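Local coordinates for SusD superfamily protein (Bacteroides fragilis, PDB 3L22), which probably binds glycans at the outer membrane for import into the cell, and also binds zinc ions, at residues A88-L99 and A120-L131; T199-M208 and A220-Y230. All coordinates share one frame; numbering follows the deposited sequence.

Contact 1. Residues A88-L99 and A120-L131; sequences AYLAINKVNTFL and AKFVRALAYYYL
The side chain of Ile-92 fits as a knob into the hole formed by Arg-124, Ala-127, Tyr-128 and Leu-131. The end methyl does the close work: Ile-92 CD1 lies over the centre of one face of the Tyr-128 ring, 3.7 Å from its centroid, a CH-pi contact only 13° off the ring normal. With CG1 anti to the carbonyl carbon, the longer branch of Ile-92 also rests on the methyl of Ala-127, CG1 to CB 3.7 Å. An alanine suits this place because its short side chain leaves room for the branched one.

To either end of Ile-92 the packing continues. Leu-131 reaches Ala-88 with CD2 and the Tyr-89 ring with CD1, while Val-95 CG1 lies against the carbonyl O and CB of Ala-120 and Val-95 CG2 meets Val-123 CG1. The CB of Ala-120 also meets Phe-98 CD2 at 3.5 Å.

Arg-124 forms the polar edge and is a knob in its own right, among Ile-92, Val-95, Asn-96 and Leu-99. Leu-99 CD1 lies over a face of its guanidinium, 3.6 Å from Arg-124 NH1. That same nitrogen gives a nearly straight bond to Asn-96 OD1 (2.9 Å, 163° at the hydrogen); the oxygen sits in the guanidinium plane, whereas the donor is tilted from the carbonyl plane. Arg-124 NH2 forms a salt bridge with Asp-178, so a buried charge is probably balanced there, and Asn-96 ND2 binds the carbonyls of Arg-151 and Thr-153, fixing the amide's orientation.

The segments 88-99 and 120-131 run antiparallel at 156°, their axes 9.1 Å apart at closest. Helix 18-33 packs against Phe-98, Ala-120 and Val-123, helix 168-178 lies beside Arg-124, and Phe-122, on helix 113-131, meets Phe-251 of strand 249-253 edge-to-face.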
loop_
_atom_site.group_PDB
_atom_site.type_symbol
_atom_site.label_atom_id
_atom_site.label_comp_id
_atom_site.label_asym_id
_atom_site.label_seq_id
_atom_site.Cartn_x
_atom_site.Cartn_y
_atom_site.Cartn_z
ATOM N N ALA A 88 -8.205 11.180 -0.543
ATOM C CA ALA A 88 -6.806 11.414 -0.228
ATOM C C ALA A 88 -6.586 12.883 0.152
ATOM O O ALA A 88 -5.955 13.147 1.151
ATOM C CB ALA A 88 -5.850 10.999 -1.386
ATOM N N TYR A 89 -7.095 13.815 -0.652
ATOM C CA TYR A 89 -6.899 15.238 -0.377
ATOM C C TYR A 89 -7.672 15.694 0.845
ATOM O O TYR A 89 -7.175 16.574 1.561
ATOM C CB TYR A 89 -7.179 16.140 -1.630
ATOM C CG TYR A 89 -5.952 16.212 -2.527
ATOM C CD1 TYR A 89 -4.828 16.955 -2.142
ATOM C CD2 TYR A 89 -5.872 15.474 -3.697
ATOM C CE1 TYR A 89 -3.674 16.959 -2.909
ATOM C CE2 TYR A 89 -4.743 15.508 -4.493
ATOM C CZ TYR A 89 -3.641 16.243 -4.099
ATOM O OH TYR A 89 -2.518 16.261 -4.897
ATOM N N LEU A 90 -8.855 15.112 1.102
ATOM C CA LEU A 90 -9.536 15.361 2.365
ATOM C C LEU A 90 -8.683 14.928 3.554
ATOM O O LEU A 90 -8.534 15.666 4.524
ATOM C CB LEU A 90 -10.884 14.645 2.477
ATOM C CG LEU A 90 -12.093 15.336 1.874
ATOM C CD1 LEU A 90 -13.298 14.325 1.824
ATOM C CD2 LEU A 90 -12.440 16.667 2.673
ATOM N N ALA A 91 -8.147 13.725 3.498
ATOM C CA ALA A 91 -7.223 13.254 4.539
ATOM C C ALA A 91 -6.013 14.216 4.690
ATOM O O ALA A 91 -5.637 14.587 5.795
ATOM C CB ALA A 91 -6.754 11.823 4.217
ATOM N N ILE A 92 -5.431 14.645 3.563
ATOM C CA ILE A 92 -4.278 15.555 3.597
ATOM C C ILE A 92 -4.643 16.868 4.263
ATOM O O ILE A 92 -3.888 17.363 5.112
ATOM C CB ILE A 92 -3.712 15.738 2.179
ATOM C CG1 ILE A 92 -2.987 14.439 1.758
ATOM C CG2 ILE A 92 -2.769 16.972 2.046
ATOM C CD1 ILE A 92 -2.878 14.230 0.235
ATOM N N ASN A 93 -5.799 17.437 3.914
ATOM C CA ASN A 93 -6.207 18.716 4.487
ATOM C C ASN A 93 -6.507 18.589 5.984
ATOM O O ASN A 93 -6.206 19.497 6.741
ATOM C CB ASN A 93 -7.404 19.347 3.755
ATOM C CG ASN A 93 -7.655 20.800 4.201
ATOM O OD1 ASN A 93 -6.763 21.665 4.107
ATOM N ND2 ASN A 93 -8.860 21.067 4.724
ATOM N N LYS A 94 -7.081 17.454 6.394
ATOM C CA LYS A 94 -7.248 17.155 7.818
ATOM C C LYS A 94 -5.930 17.132 8.566
ATOM O O LYS A 94 -5.856 17.670 9.673
ATOM C CB LYS A 94 -8.001 15.840 8.038
ATOM C CG LYS A 94 -9.497 15.977 7.759
ATOM C CD LYS A 94 -10.239 14.615 7.811
ATOM C CE LYS A 94 -11.737 14.803 7.635
ATOM N NZ LYS A 94 -12.248 15.301 8.954
ATOM N N VAL A 95 -4.891 16.548 7.971
ATOM C CA VAL A 95 -3.559 16.578 8.601
ATOM C C VAL A 95 -3.015 18.025 8.660
ATOM O O VAL A 95 -2.562 18.471 9.687
ATOM C CB VAL A 95 -2.534 15.657 7.892
ATOM C CG1 VAL A 95 -1.069 15.969 8.394
ATOM C CG2 VAL A 95 -2.904 14.170 8.067
ATOM N N ASN A 96 -3.122 18.765 7.568
ATOM C CA ASN A 96 -2.614 20.146 7.507
ATOM C C ASN A 96 -3.282 20.992 8.622
ATOM O O ASN A 96 -2.601 21.735 9.343
ATOM C CB ASN A 96 -2.905 20.782 6.143
ATOM C CG ASN A 96 -2.212 20.053 4.973
ATOM O OD1 ASN A 96 -1.345 19.236 5.197
ATOM N ND2 ASN A 96 -2.624 20.344 3.725
ATOM N N THR A 97 -4.598 20.834 8.760
ATOM C CA THR A 97 -5.386 21.520 9.787
ATOM C C THR A 97 -5.054 21.066 11.194
ATOM O O THR A 97 -4.850 21.899 12.064
ATOM C CB THR A 97 -6.873 21.360 9.516
ATOM O OG1 THR A 97 -7.073 21.729 8.155
ATOM C CG2 THR A 97 -7.724 22.263 10.460
ATOM N N PHE A 98 -4.957 19.761 11.397
ATOM C CA PHE A 98 -4.513 19.217 12.670
ATOM C C PHE A 98 -3.175 19.823 13.083
ATOM O O PHE A 98 -3.061 20.288 14.212
ATOM C CB PHE A 98 -4.390 17.694 12.608
ATOM C CG PHE A 98 -3.826 17.055 13.859
ATOM C CD1 PHE A 98 -4.648 16.752 14.926
ATOM C CD2 PHE A 98 -2.497 16.679 13.927
ATOM C CE1 PHE A 98 -4.149 16.148 16.069
ATOM C CE2 PHE A 98 -1.982 16.058 15.056
ATOM C CZ PHE A 98 -2.804 15.795 16.131
ATOM N N LEU A 99 -2.181 19.817 12.184
ATOM C CA LEU A 99 -0.860 20.355 12.532
ATOM C C LEU A 99 -0.923 21.828 12.894
ATOM O O LEU A 99 -0.243 22.252 13.804
ATOM C CB LEU A 99 0.178 20.142 11.419
ATOM C CG LEU A 99 0.575 18.685 11.117
ATOM C CD1 LEU A 99 1.387 18.610 9.803
ATOM C CD2 LEU A 99 1.342 18.070 12.291
ATOM N N ALA A 120 0.875 12.433 12.599
ATOM C CA ALA A 120 0.055 13.129 11.613
ATOM C C ALA A 120 0.827 13.263 10.278
ATOM O O ALA A 120 0.268 13.063 9.208
ATOM C CB ALA A 120 -0.371 14.485 12.151
ATOM N N LYS A 121 2.113 13.598 10.355
ATOM C CA LYS A 121 2.954 13.661 9.165
ATOM C C LYS A 121 3.060 12.324 8.420
ATOM O O LYS A 121 3.054 12.291 7.190
ATOM C CB LYS A 121 4.335 14.234 9.505
ATOM C CG LYS A 121 4.304 15.748 9.809
ATOM C CD LYS A 121 5.740 16.269 9.954
ATOM C CE LYS A 121 5.733 17.733 10.322
ATOM N NZ LYS A 121 7.129 18.236 10.454
ATOM N N PHE A 122 3.117 11.220 9.161
ATOM C CA PHE A 122 3.112 9.888 8.568
ATOM C C PHE A 122 1.835 9.667 7.720
ATOM O O PHE A 122 1.930 9.193 6.605
ATOM C CB PHE A 122 3.216 8.799 9.635
ATOM C CG PHE A 122 3.016 7.430 9.098
ATOM C CD1 PHE A 122 4.098 6.728 8.538
ATOM C CD2 PHE A 122 1.748 6.848 9.063
ATOM C CE1 PHE A 122 3.928 5.472 8.012
ATOM C CE2 PHE A 122 1.573 5.587 8.515
ATOM C CZ PHE A 122 2.692 4.905 7.977
ATOM N N VAL A 123 0.668 10.020 8.262
ATOM C CA VAL A 123 -0.593 9.889 7.546
ATOM C C VAL A 123 -0.584 10.733 6.247
ATOM O O VAL A 123 -0.940 10.221 5.194
ATOM C CB VAL A 123 -1.782 10.214 8.443
ATOM C CG1 VAL A 123 -3.089 10.208 7.671
ATOM C CG2 VAL A 123 -1.847 9.203 9.605
ATOM N N ARG A 124 -0.079 11.970 6.309
ATOM C CA ARG A 124 0.033 12.790 5.094
ATOM C C ARG A 124 1.002 12.160 4.101
ATOM O O ARG A 124 0.712 12.104 2.907
ATOM C CB ARG A 124 0.474 14.186 5.447
ATOM C CG ARG A 124 0.555 15.132 4.260
ATOM C CD ARG A 124 0.670 16.574 4.759
ATOM N NE ARG A 124 1.938 16.824 5.412
ATOM C CZ ARG A 124 2.220 17.948 6.086
ATOM N NH1 ARG A 124 1.338 18.961 6.184
ATOM N NH2 ARG A 124 3.429 18.098 6.594
ATOM N N ALA A 125 2.105 11.620 4.611
ATOM C CA ALA A 125 3.122 10.989 3.783
ATOM C C ALA A 125 2.558 9.760 3.044
ATOM O O ALA A 125 2.768 9.586 1.822
ATOM C CB ALA A 125 4.360 10.601 4.655
ATOM N N LEU A 126 1.797 8.947 3.772
ATOM C CA LEU A 126 1.171 7.784 3.185
ATOM C C LEU A 126 0.152 8.151 2.079
ATOM O O LEU A 126 0.083 7.494 0.999
ATOM C CB LEU A 126 0.521 6.939 4.306
ATOM C CG LEU A 126 0.130 5.509 3.968
ATOM C CD1 LEU A 126 1.320 4.666 3.396
ATOM C CD2 LEU A 126 -0.525 4.787 5.173
ATOM N N ALA A 127 -0.631 9.194 2.330
ATOM C CA ALA A 127 -1.630 9.621 1.360
ATOM C C ALA A 127 -0.945 10.054 0.059
ATOM O O ALA A 127 -1.295 9.584 -1.041
ATOM C CB ALA A 127 -2.476 10.735 1.942
ATOM N N TYR A 128 0.081 10.901 0.179
ATOM C CA TYR A 128 0.854 11.317 -0.999
ATOM C C TYR A 128 1.545 10.146 -1.693
ATOM O O TYR A 128 1.663 10.135 -2.925
ATOM C CB TYR A 128 1.870 12.424 -0.652
ATOM C CG TYR A 128 1.234 13.792 -0.635
ATOM C CD1 TYR A 128 0.726 14.344 -1.812
ATOM C CD2 TYR A 128 1.098 14.531 0.551
ATOM C CE1 TYR A 128 0.114 15.580 -1.827
ATOM C CE2 TYR A 128 0.482 15.806 0.539
ATOM C CZ TYR A 128 -0.008 16.311 -0.659
ATOM O OH TYR A 128 -0.639 17.519 -0.725
ATOM N N TYR A 129 2.018 9.169 -0.916
ATOM C CA TYR A 129 2.686 8.020 -1.493
ATOM C C TYR A 129 1.763 7.234 -2.446
ATOM O O TYR A 129 2.166 6.836 -3.549
ATOM C CB TYR A 129 3.235 7.106 -0.366
ATOM C CG TYR A 129 3.623 5.741 -0.840
ATOM C CD1 TYR A 129 4.886 5.506 -1.375
ATOM C CD2 TYR A 129 2.751 4.681 -0.743
ATOM C CE1 TYR A 129 5.267 4.258 -1.817
ATOM C CE2 TYR A 129 3.119 3.396 -1.200
ATOM C CZ TYR A 129 4.371 3.195 -1.722
ATOM O OH TYR A 129 4.761 1.941 -2.153
ATOM N N TYR A 130 0.531 6.993 -1.999
ATOM C CA TYR A 130 -0.424 6.303 -2.858
ATOM C C TYR A 130 -0.816 7.126 -4.111
ATOM O O TYR A 130 -0.878 6.564 -5.204
ATOM C CB TYR A 130 -1.630 5.821 -2.052
ATOM C CG TYR A 130 -1.298 4.638 -1.147
ATOM C CD1 TYR A 130 -0.845 3.440 -1.685
ATOM C CD2 TYR A 130 -1.479 4.715 0.227
ATOM C CE1 TYR A 130 -0.566 2.345 -0.881
ATOM C CE2 TYR A 130 -1.192 3.646 1.049
ATOM C CZ TYR A 130 -0.755 2.453 0.490
ATOM O OH TYR A 130 -0.473 1.378 1.283
ATOM N N LEU A 131 -0.990 8.436 -3.979
ATOM C CA LEU A 131 -1.236 9.286 -5.144
ATOM C C LEU A 131 -0.057 9.216 -6.139
ATOM O O LEU A 131 -0.259 9.150 -7.361
ATOM C CB LEU A 131 -1.489 10.730 -4.732
ATOM C CG LEU A 131 -2.719 11.077 -3.879
ATOM C CD1 LEU A 131 -2.679 12.560 -3.512
ATOM C CD2 LEU A 131 -4.029 10.694 -4.659
#

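Contact 2. Residues T199-M208 and A220-Y230; sequences TQAAANMLKM and AITAGELVTGY. With EDO (1,2-ethanediol), chain Z; EDO (1,2-ethanediol), chain T.
Ala-201, Asn-204 and Met-208 face Val-227, Ala-223 and Ala-220 in turn, as helices 200-208 and 220-225 run antiparallel at 160° with axes 7.9 Å apart. Small residues permit this closeness: Ala-223 CB rests 3.6 Å from Asn-204 O, and Gly-224 leaves its CA open to selenomethionine Met-208, whose SE lies 3.8 Å away. Met-208 CG starts anti to the backbone N (chi1 177°), and the chain bends at chi3 to carry CE to the same glycine CA.

Asn-204 lays its CB against Ala-223 O and its ND2 against Leu-226 CB (3.5 Å), the two side chains crossing at a slant. No direct hydrogen bond joins the segments; instead a water accepts from Asn-204 ND2 at 3.0 Å and donates to Leu-226 O at 2.9 Å, bridging the polar groups. Past the second helix, Val-227 CG2 packs on the SE of selenomethionine Met-205, and the Tyr-230 ring packs on the methyl of Ala-201, CE2 to CB 3.6 Å. Thr-199 serves as N-cap, OG1 accepting from Ala-202 N at 3.1 Å.

Such a tightly packed antiparallel helical hairpin is consistent with the tetratricopeptide-like helical scaffold of SusD proteins.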
loop_
_atom_site.group_PDB
_atom_site.type_symbol
_atom_site.label_atom_id
_atom_site.label_comp_id
_atom_site.label_asym_id
_atom_site.label_seq_id
_atom_site.Cartn_x
_atom_site.Cartn_y
_atom_site.Cartn_z
ATOM N N THR A 199 4.241 3.669 14.060
ATOM C CA THR A 199 5.448 3.474 14.834
ATOM C C THR A 199 6.662 3.919 14.027
ATOM O O THR A 199 6.553 4.206 12.829
ATOM C CB THR A 199 5.619 1.996 15.171
ATOM O OG1 THR A 199 5.538 1.210 13.958
ATOM C CG2 THR A 199 4.568 1.550 16.215
ATOM N N GLN A 200 7.823 3.948 14.672
ATOM C CA GLN A 200 9.064 4.151 13.963
ATOM C C GLN A 200 9.218 3.109 12.863
ATOM O O GLN A 200 9.585 3.455 11.727
ATOM C CB GLN A 200 10.254 4.117 14.928
ATOM C CG GLN A 200 10.198 5.294 15.905
ATOM C CD GLN A 200 11.434 5.425 16.750
ATOM O OE1 GLN A 200 12.535 5.070 16.297
ATOM N NE2 GLN A 200 11.266 5.901 17.999
ATOM N N ALA A 201 8.895 1.845 13.160
ATOM C CA ALA A 201 8.913 0.777 12.119
ATOM C C ALA A 201 8.027 1.077 10.916
ATOM O O ALA A 201 8.435 0.848 9.782
ATOM C CB ALA A 201 8.512 -0.575 12.730
ATOM N N ALA A 202 6.820 1.578 11.146
ATOM C CA ALA A 202 5.937 1.949 10.043
ATOM C C ALA A 202 6.525 3.079 9.158
ATOM O O ALA A 202 6.467 3.027 7.926
ATOM C CB ALA A 202 4.569 2.377 10.596
ATOM N N ALA A 203 7.046 4.109 9.809
ATOM C CA ALA A 203 7.656 5.224 9.125
ATOM C C ALA A 203 8.853 4.741 8.276
ATOM O O ALA A 203 9.039 5.171 7.140
ATOM C CB ALA A 203 8.089 6.281 10.134
ATOM N N ASN A 204 9.659 3.859 8.854
ATOM C CA ASN A 204 10.814 3.301 8.159
ATOM C C ASN A 204 10.441 2.387 7.001
ATOM O O ASN A 204 11.132 2.362 5.976
ATOM C CB ASN A 204 11.732 2.585 9.157
ATOM C CG ASN A 204 12.589 3.560 9.971
ATOM O OD1 ASN A 204 13.138 4.490 9.407
ATOM N ND2 ASN A 204 12.736 3.320 11.291
HETATM N N MSE A 205 9.329 1.667 7.133
HETATM C CA MSE A 205 8.812 0.866 6.016
HETATM C C MSE A 205 8.426 1.787 4.849
HETATM O O MSE A 205 8.743 1.489 3.699
HETATM C CB MSE A 205 7.600 0.022 6.435
HETATM C CG MSE A 205 7.955 -1.177 7.276
HETATM SE SE MSE A 205 9.090 -2.430 6.292
HETATM C CE MSE A 205 7.758 -2.991 4.929
ATOM N N LEU A 206 7.753 2.901 5.143
ATOM C CA LEU A 206 7.343 3.819 4.078
ATOM C C LEU A 206 8.599 4.457 3.432
ATOM O O LEU A 206 8.668 4.632 2.213
ATOM C CB LEU A 206 6.385 4.912 4.597
ATOM C CG LEU A 206 5.743 5.836 3.557
ATOM C CD1 LEU A 206 5.154 5.049 2.367
ATOM C CD2 LEU A 206 4.681 6.747 4.203
ATOM N N LYS A 207 9.561 4.812 4.274
ATOM C CA LYS A 207 10.803 5.399 3.821
ATOM C C LYS A 207 11.523 4.371 2.924
ATOM O O LYS A 207 11.975 4.696 1.838
ATOM C CB LYS A 207 11.637 5.772 5.036
ATOM C CG LYS A 207 12.877 6.580 4.784
ATOM C CD LYS A 207 13.601 7.000 6.097
ATOM C CE LYS A 207 12.818 7.978 6.949
ATOM N NZ LYS A 207 13.659 8.645 7.995
HETATM N N MSE A 208 11.545 3.113 3.330
HETATM C CA MSE A 208 12.134 2.111 2.479
HETATM C C MSE A 208 11.438 2.010 1.125
HETATM O O MSE A 208 12.120 1.964 0.106
HETATM C CB MSE A 208 12.175 0.745 3.133
HETATM C CG MSE A 208 12.738 -0.307 2.190
HETATM SE SE MSE A 208 13.322 -1.973 3.032
HETATM C CE MSE A 208 11.839 -2.226 3.921
ATOM N N ALA A 220 17.487 2.731 1.255
ATOM C CA ALA A 220 16.356 1.837 1.552
ATOM C C ALA A 220 16.734 0.795 2.615
ATOM O O ALA A 220 15.992 0.557 3.542
ATOM C CB ALA A 220 15.882 1.157 0.279
ATOM N N ILE A 221 17.908 0.196 2.453
ATOM C CA ILE A 221 18.444 -0.775 3.415
ATOM C C ILE A 221 18.614 -0.197 4.792
ATOM O O ILE A 221 18.213 -0.830 5.772
ATOM C CB ILE A 221 19.784 -1.373 2.932
ATOM C CG1 ILE A 221 19.525 -2.293 1.732
ATOM C CG2 ILE A 221 20.525 -2.127 4.073
ATOM C CD1 ILE A 221 20.816 -2.629 0.866
ATOM N N THR A 222 19.198 0.997 4.887
ATOM C CA THR A 222 19.342 1.645 6.172
ATOM C C THR A 222 17.981 1.808 6.880
ATOM O O THR A 222 17.860 1.473 8.068
ATOM C CB THR A 222 20.032 3.015 6.036
ATOM O OG1 THR A 222 21.301 2.837 5.410
ATOM C CG2 THR A 222 20.224 3.682 7.432
ATOM N N ALA A 223 16.969 2.301 6.159
ATOM C CA ALA A 223 15.625 2.432 6.726
ATOM C C ALA A 223 15.061 1.095 7.162
ATOM O O ALA A 223 14.598 0.960 8.288
ATOM C CB ALA A 223 14.641 3.075 5.697
ATOM N N GLY A 224 15.070 0.108 6.262
ATOM C CA GLY A 224 14.428 -1.165 6.554
ATOM C C GLY A 224 15.114 -1.982 7.631
ATOM O O GLY A 224 14.451 -2.731 8.328
ATOM N N GLU A 225 16.441 -1.838 7.766
ATOM C CA GLU A 225 17.177 -2.528 8.831
ATOM C C GLU A 225 16.893 -1.948 10.206
ATOM O O GLU A 225 17.146 -2.620 11.167
ATOM C CB GLU A 225 18.681 -2.647 8.537
ATOM C CG GLU A 225 18.877 -3.727 7.469
ATOM C CD GLU A 225 20.260 -3.999 7.061
ATOM O OE1 GLU A 225 21.166 -3.219 7.429
ATOM O OE2 GLU A 225 20.430 -5.024 6.344
ATOM N N LEU A 226 16.282 -0.760 10.290
ATOM C CA LEU A 226 15.791 -0.240 11.557
ATOM C C LEU A 226 14.518 -0.933 12.081
ATOM O O LEU A 226 14.185 -0.742 13.225
ATOM C CB LEU A 226 15.595 1.281 11.482
ATOM C CG LEU A 226 16.881 2.093 11.313
ATOM C CD1 LEU A 226 16.516 3.572 11.017
ATOM C CD2 LEU A 226 17.822 2.004 12.552
ATOM N N VAL A 227 13.832 -1.729 11.259
ATOM C CA VAL A 227 12.594 -2.415 11.654
ATOM C C VAL A 227 12.993 -3.633 12.467
ATOM O O VAL A 227 13.418 -4.635 11.899
ATOM C CB VAL A 227 11.769 -2.841 10.413
ATOM C CG1 VAL A 227 10.558 -3.759 10.789
ATOM C CG2 VAL A 227 11.354 -1.606 9.603
ATOM N N THR A 228 12.876 -3.553 13.785
ATOM C CA THR A 228 13.316 -4.633 14.663
ATOM C C THR A 228 12.160 -5.049 15.574
ATOM O O THR A 228 11.186 -4.313 15.754
ATOM C CB THR A 228 14.493 -4.179 15.555
ATOM O OG1 THR A 228 14.049 -3.063 16.322
ATOM C CG2 THR A 228 15.755 -3.765 14.705
ATOM N N GLY A 229 12.277 -6.257 16.117
ATOM C CA GLY A 229 11.362 -6.769 17.131
ATOM C C GLY A 229 10.194 -7.603 16.588
ATOM O O GLY A 229 9.405 -8.125 17.388
ATOM N N TYR A 230 10.051 -7.682 15.263
ATOM C CA TYR A 230 8.967 -8.457 14.644
ATOM C C TYR A 230 9.450 -9.858 14.283
ATOM O O TYR A 230 10.649 -10.145 14.332
ATOM C CB TYR A 230 8.402 -7.755 13.405
ATOM C CG TYR A 230 7.868 -6.383 13.702
ATOM C CD1 TYR A 230 6.541 -6.186 14.095
ATOM C CD2 TYR A 230 8.703 -5.265 13.646
ATOM C CE1 TYR A 230 6.054 -4.916 14.367
ATOM C CE2 TYR A 230 8.206 -3.974 13.920
ATOM C CZ TYR A 230 6.903 -3.813 14.272
ATOM O OH TYR A 230 6.436 -2.560 14.572
HETATM C C1 EDO Z . 15.835 11.053 5.756
HETATM O O1 EDO Z . 15.792 10.019 6.730
HETATM C C2 EDO Z . 14.513 11.453 5.149
HETATM O O2 EDO Z . 13.361 10.899 5.759
HETATM C C1 EDO T . 19.850 -8.191 6.151
HETATM O O1 EDO T . 19.212 -7.082 6.785
HETATM C C2 EDO T . 20.628 -9.131 7.069
HETATM O O2 EDO T . 21.708 -8.399 7.658
HETATM O O HOH W 1 11.987 1.145 13.226
#

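The two contacts follow one another in sequence, neither enclosing the other, and their centres lie about 20 Å apart, yet helices 113-131 and 200-213 join them directly. Leu-206 is the main bridge: its CD1 lies 3.6 Å from Tyr-129 CG and its CD2 3.7 Å from Leu-126 N. Nearby, Phe-122 CE1 approaches Ala-202 O at 3.5 Å. One helix of each pair thus packs against the other, using residues that do not touch its own partner. One zinc ion is about 7 Å from the side chain of Arg-124, and another about 7 Å from that of Thr-199, probably the one bound by Asp-186 and Glu-188, whose side chains lie about 4 and 6 Å from that threonine.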